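Local structure of beta-N-acetylglucosaminidase-like protein Glycoside hydrolase family 20 (Flavobacterium johnsoniae, 6YHH) at residues G148-A153 with H179-D184; P229-P234 with A309-G314. The protein probably removes terminal N-acetylhexosamine residues from chitin-derived oligosaccharides, as a glycoside hydrolase family 20 beta-N-acetylglucosaminidase. All coordinates share one frame; numbering follows the deposited sequence.

How the interactions relate
Interactions 1 and 2 are pieces of one beta barrel, their centres about 10 Å apart, joined through strands 177-184 and 226-230. Glu230 of interaction 2 ties them: its OE1 lies 2.7 Å from His179 NE2 and 2.7 Å from His181 ND1, probable hydrogen bonds. The rings of His179 and His312 stack, with His179 CE1 3.5 Å from His312 CD2. Both contacts border the active-site end of the barrel: the side chains of His181 and Asp232 lie about 8 Å and 7 Å from that of Glu317, the predicted proton donor. A bound Tris, probably from the crystallisation liquor, sits about 5 Å from the side chain of Asp152 and 6 Å from that of Asp232.

Interaction 1 (G148-A153 with H179-D184); sequences GLMLDA and HWHLVD
Strand 148-152 runs parallel to strand 179-181, their axes 17° apart, and His179 and His181 each use both N and O in the ladder: His179 N to Leu149 O, Leu151 N to His179 O, His181 N to Leu151 O and Ala153 N to His181 O. Met150, Asp152, His179 and His181 share one face. Met150 lies alongside His179 and covers one ring face: its CG sits 3.5 Å from the His179 ring centroid, a CH-pi contact 11° off the normal. Met150 CG stands anti to the backbone N (chi1 -169°) and the chain runs on nearly extended, which puts SD over the same face, 4.1 Å from the His179 centroid; the bend at chi3 turns CE toward His181 CB. ND1 and NE2 of His179 hydrogen-bond to Glu447 OE1 and Glu230 OE1, so the imidazole is held at both nitrogens. An alanine in place of His179 would probably leave Glu447 and Glu230 each short of a partner and open a gap between Met150 and His312. His181 gives NE2 to Asp184 OD2 at 2.6 Å, almost in the ring plane and onto the anti lone pair of the carboxylate. Asp152 stands beside this ring with OD1 3.8 Å from His181 CD2, its plane steeply turned to the imidazole; OD1 is hydrogen-bonded to Ser154 N and OD2 makes a salt bridge with Arg155. On the reverse face, Leu151 CD2 reaches Trp180 CD1 at 4.0 Å, and the Ala153 methyl lies near the same indole. The pair closes a beta-alpha-beta unit through helix 160-172 in the TIM barrel of the catalytic domain. Strand 443-450 continues the sheet beyond strand 146-152, while Leu151 packs on Phe460 of helix 460-464 and Trp180 on Ile213 and Ile216 of helix 210-222.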
# COMPACT_ATOMS: atom_id res chain seq x y z
N GLY A 148 5.25 6.53 -22.38
CA GLY A 148 4.25 5.66 -21.79
C GLY A 148 4.71 4.50 -20.90
O GLY A 148 5.88 4.03 -20.97
N LEU A 149 3.80 4.10 -20.04
CA LEU A 149 3.87 2.80 -19.34
C LEU A 149 2.59 2.04 -19.69
O LEU A 149 1.51 2.59 -19.54
CB LEU A 149 3.88 2.94 -17.78
CG LEU A 149 3.91 1.66 -16.95
CD1 LEU A 149 5.15 0.81 -17.12
CD2 LEU A 149 3.70 2.02 -15.46
N MET A 150 2.77 0.76 -20.06
CA MET A 150 1.69 -0.19 -20.20
C MET A 150 1.57 -1.00 -18.90
O MET A 150 2.55 -1.57 -18.46
CB MET A 150 1.88 -1.12 -21.35
CG MET A 150 0.62 -1.92 -21.63
SD MET A 150 0.92 -3.47 -22.48
CE MET A 150 1.54 -4.27 -20.99
N LEU A 151 0.37 -1.08 -18.35
CA LEU A 151 0.08 -1.98 -17.18
C LEU A 151 -0.82 -3.13 -17.61
O LEU A 151 -1.90 -2.90 -18.20
CB LEU A 151 -0.60 -1.22 -16.07
CG LEU A 151 -0.97 -1.96 -14.76
CD1 LEU A 151 -0.93 -1.00 -13.53
CD2 LEU A 151 -2.33 -2.61 -14.85
N ASP A 152 -0.32 -4.35 -17.46
CA ASP A 152 -1.11 -5.61 -17.74
C ASP A 152 -1.95 -5.92 -16.54
O ASP A 152 -1.44 -6.30 -15.45
CB ASP A 152 -0.10 -6.71 -18.05
CG ASP A 152 -0.68 -8.07 -18.23
OD1 ASP A 152 -1.93 -8.30 -18.13
OD2 ASP A 152 0.16 -9.00 -18.44
N ALA A 153 -3.26 -5.68 -16.67
CA ALA A 153 -4.16 -5.98 -15.57
C ALA A 153 -4.81 -7.38 -15.69
O ALA A 153 -5.59 -7.80 -14.84
CB ALA A 153 -5.25 -4.92 -15.51
N HIS A 179 -1.03 3.12 -20.78
CA HIS A 179 -1.67 2.15 -21.66
C HIS A 179 -2.14 0.98 -20.76
O HIS A 179 -1.39 0.32 -20.07
CB HIS A 179 -0.69 1.77 -22.76
CG HIS A 179 -1.01 0.56 -23.57
ND1 HIS A 179 -0.06 0.02 -24.42
CD2 HIS A 179 -2.12 -0.25 -23.69
CE1 HIS A 179 -0.53 -1.07 -24.97
NE2 HIS A 179 -1.77 -1.25 -24.56
N TRP A 180 -3.44 0.73 -20.83
CA TRP A 180 -4.09 -0.20 -19.86
C TRP A 180 -4.50 -1.48 -20.63
O TRP A 180 -5.44 -1.48 -21.46
CB TRP A 180 -5.29 0.50 -19.23
CG TRP A 180 -5.71 0.09 -17.84
CD1 TRP A 180 -5.21 -0.88 -17.01
CD2 TRP A 180 -6.75 0.76 -17.09
NE1 TRP A 180 -5.83 -0.85 -15.79
CE2 TRP A 180 -6.79 0.16 -15.80
CE3 TRP A 180 -7.60 1.81 -17.37
CZ2 TRP A 180 -7.67 0.58 -14.82
CZ3 TRP A 180 -8.52 2.20 -16.41
CH2 TRP A 180 -8.52 1.59 -15.14
N HIS A 181 -3.75 -2.55 -20.39
CA HIS A 181 -3.96 -3.83 -21.07
C HIS A 181 -4.95 -4.61 -20.24
O HIS A 181 -4.58 -5.21 -19.22
CB HIS A 181 -2.58 -4.54 -21.26
CG HIS A 181 -2.63 -5.84 -22.02
ND1 HIS A 181 -2.45 -5.89 -23.38
CD2 HIS A 181 -2.87 -7.13 -21.64
CE1 HIS A 181 -2.61 -7.13 -23.80
NE2 HIS A 181 -2.81 -7.90 -22.76
N LEU A 182 -6.24 -4.48 -20.64
CA LEU A 182 -7.37 -4.77 -19.82
C LEU A 182 -8.02 -6.15 -20.05
O LEU A 182 -8.93 -6.53 -19.31
CB LEU A 182 -8.42 -3.67 -20.01
CG LEU A 182 -8.13 -2.33 -19.39
CD1 LEU A 182 -8.93 -1.24 -20.07
CD2 LEU A 182 -8.52 -2.47 -17.95
N VAL A 183 -7.44 -6.91 -20.97
CA VAL A 183 -7.91 -8.21 -21.35
C VAL A 183 -6.76 -9.04 -21.91
O VAL A 183 -5.91 -8.51 -22.64
CB VAL A 183 -8.99 -8.11 -22.48
CG1 VAL A 183 -9.54 -9.52 -22.70
CG2 VAL A 183 -10.07 -7.04 -22.13
N ASP A 184 -6.70 -10.32 -21.53
CA ASP A 184 -5.79 -11.25 -22.12
C ASP A 184 -6.34 -12.65 -21.81
O ASP A 184 -7.54 -12.80 -21.37
CB ASP A 184 -4.35 -11.01 -21.61
CG ASP A 184 -3.31 -11.38 -22.62
OD1 ASP A 184 -3.17 -12.62 -22.88
OD2 ASP A 184 -2.66 -10.51 -23.18

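Interaction 2 (P229-P234 with A309-G314); sequences PEIDVP and AYFHIG
Glu230 and His312 meet at a single backbone bridge, where His312 N bonds to Pro229 O (2.9 Å) and Ile231 N to His312 O. Farther on, Val233 N reaches Ile313 O at 3.0 Å; the bond is nearly straight, but the donor comes from above the carbonyl plane, 40° out of it. The Glu230 carboxylate stacks on the His312 imidazole, planes 25° apart, with CD 3.6 Å from His312 ND1. Glu230 CG stands anti to the backbone N (chi1 -174°) and the chain continues extended, which carries the carboxylate alongside the ring rather than into its plane. Both oxygens are taken: OE1 is hydrogen-bonded to His179 NE2 and His181 ND1, OE2 to Trp366 NE1. His312 ND1 accepts the N-H of Gly314, almost exactly in the ring plane, and NE2 bonds to His381. Asp232 OD1 accepts from Gly315 N, and Gly314 CA fits 3.5 Å from that same Asp232 OD1, where a side chain on Gly314 would collide with the carboxylate. On the apolar side of the contact, Pro229 CG crosses onto the Phe311 ring, 3.6 Å from CE2, and Ile231 meets its edge with CD1 3.8 Å from Phe311 CZ. Because ND1 of His312 accepts an amide proton, the proton of a neutral ring would probably lie on NE2, facing His381. Glu230 is buried and held by three hydrogen bonds, which would probably favour its ionised form and help fix the histidines around it, a polar network inside the barrel close to the predicted catalytic acid Glu317.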
# COMPACT_ATOMS: atom_id res chain seq x y z
N PRO A 229 -6.77 2.63 -23.59
CA PRO A 229 -7.28 1.27 -23.31
C PRO A 229 -6.97 0.27 -24.38
O PRO A 229 -6.82 0.62 -25.56
CB PRO A 229 -8.80 1.52 -23.24
CG PRO A 229 -8.97 2.55 -24.34
CD PRO A 229 -7.83 3.49 -24.15
N GLU A 230 -6.78 -1.00 -23.99
CA GLU A 230 -6.55 -2.08 -24.95
C GLU A 230 -7.46 -3.22 -24.69
O GLU A 230 -7.53 -3.75 -23.57
CB GLU A 230 -5.11 -2.58 -24.94
CG GLU A 230 -4.79 -3.61 -26.02
CD GLU A 230 -3.43 -4.31 -25.88
OE1 GLU A 230 -2.55 -3.78 -25.10
OE2 GLU A 230 -3.21 -5.35 -26.53
N ILE A 231 -8.19 -3.60 -25.73
CA ILE A 231 -8.90 -4.85 -25.80
C ILE A 231 -8.25 -5.70 -26.89
O ILE A 231 -8.43 -5.46 -28.09
CB ILE A 231 -10.40 -4.66 -26.10
CG1 ILE A 231 -11.07 -3.92 -24.95
CG2 ILE A 231 -11.03 -6.02 -26.20
CD1 ILE A 231 -12.56 -3.63 -25.25
N ASP A 232 -7.42 -6.68 -26.50
CA ASP A 232 -6.57 -7.37 -27.42
C ASP A 232 -7.33 -8.48 -28.19
O ASP A 232 -7.80 -9.45 -27.60
CB ASP A 232 -5.39 -7.96 -26.58
CG ASP A 232 -4.31 -8.60 -27.42
OD1 ASP A 232 -4.49 -8.80 -28.61
OD2 ASP A 232 -3.23 -8.93 -26.81
N VAL A 233 -7.41 -8.31 -29.52
CA VAL A 233 -8.13 -9.20 -30.42
C VAL A 233 -7.35 -9.37 -31.70
O VAL A 233 -6.60 -8.41 -32.09
CB VAL A 233 -9.55 -8.63 -30.73
CG1 VAL A 233 -10.43 -8.74 -29.51
CG2 VAL A 233 -9.51 -7.21 -31.25
N PRO A 234 -7.40 -10.54 -32.37
CA PRO A 234 -8.22 -11.69 -32.07
C PRO A 234 -7.52 -12.86 -31.39
O PRO A 234 -8.19 -13.81 -30.98
CB PRO A 234 -8.72 -12.13 -33.48
CG PRO A 234 -7.47 -11.89 -34.31
CD PRO A 234 -6.88 -10.61 -33.76
N ALA A 309 -8.24 9.88 -27.50
CA ALA A 309 -8.53 9.63 -28.90
C ALA A 309 -8.08 8.35 -29.50
O ALA A 309 -8.33 8.11 -30.70
CB ALA A 309 -7.96 10.80 -29.72
N TYR A 310 -7.34 7.50 -28.73
CA TYR A 310 -6.70 6.29 -29.23
C TYR A 310 -7.29 5.06 -28.54
O TYR A 310 -7.49 5.04 -27.32
CB TYR A 310 -5.18 6.32 -29.01
CG TYR A 310 -4.62 7.60 -29.52
CD1 TYR A 310 -4.40 7.73 -30.85
CD2 TYR A 310 -4.54 8.69 -28.73
CE1 TYR A 310 -3.97 8.95 -31.37
CE2 TYR A 310 -4.14 9.91 -29.21
CZ TYR A 310 -3.84 10.01 -30.56
OH TYR A 310 -3.45 11.25 -31.09
N PHE A 311 -7.54 4.03 -29.33
CA PHE A 311 -8.07 2.77 -28.82
C PHE A 311 -7.20 1.65 -29.38
O PHE A 311 -7.08 1.50 -30.60
CB PHE A 311 -9.58 2.54 -29.13
CG PHE A 311 -10.19 1.53 -28.24
CD1 PHE A 311 -9.88 0.17 -28.36
CD2 PHE A 311 -11.02 1.97 -27.23
CE1 PHE A 311 -10.48 -0.74 -27.43
CE2 PHE A 311 -11.57 1.08 -26.30
CZ PHE A 311 -11.25 -0.25 -26.37
N HIS A 312 -6.59 0.87 -28.48
CA HIS A 312 -5.68 -0.22 -28.84
C HIS A 312 -6.51 -1.50 -28.96
O HIS A 312 -7.14 -1.93 -28.01
CB HIS A 312 -4.56 -0.27 -27.79
CG HIS A 312 -3.27 -0.90 -28.22
ND1 HIS A 312 -3.15 -2.18 -28.77
CD2 HIS A 312 -2.00 -0.45 -28.04
CE1 HIS A 312 -1.87 -2.45 -28.93
NE2 HIS A 312 -1.16 -1.42 -28.50
N ILE A 313 -6.42 -2.18 -30.11
CA ILE A 313 -7.11 -3.43 -30.35
C ILE A 313 -6.17 -4.60 -30.30
O ILE A 313 -6.46 -5.71 -30.67
CB ILE A 313 -7.96 -3.38 -31.66
CG1 ILE A 313 -7.13 -2.97 -32.89
CG2 ILE A 313 -9.17 -2.46 -31.46
CD1 ILE A 313 -5.99 -3.82 -33.26
N GLY A 314 -4.95 -4.36 -29.82
CA GLY A 314 -4.04 -5.49 -29.70
C GLY A 314 -3.55 -6.10 -31.00
O GLY A 314 -2.95 -5.40 -31.83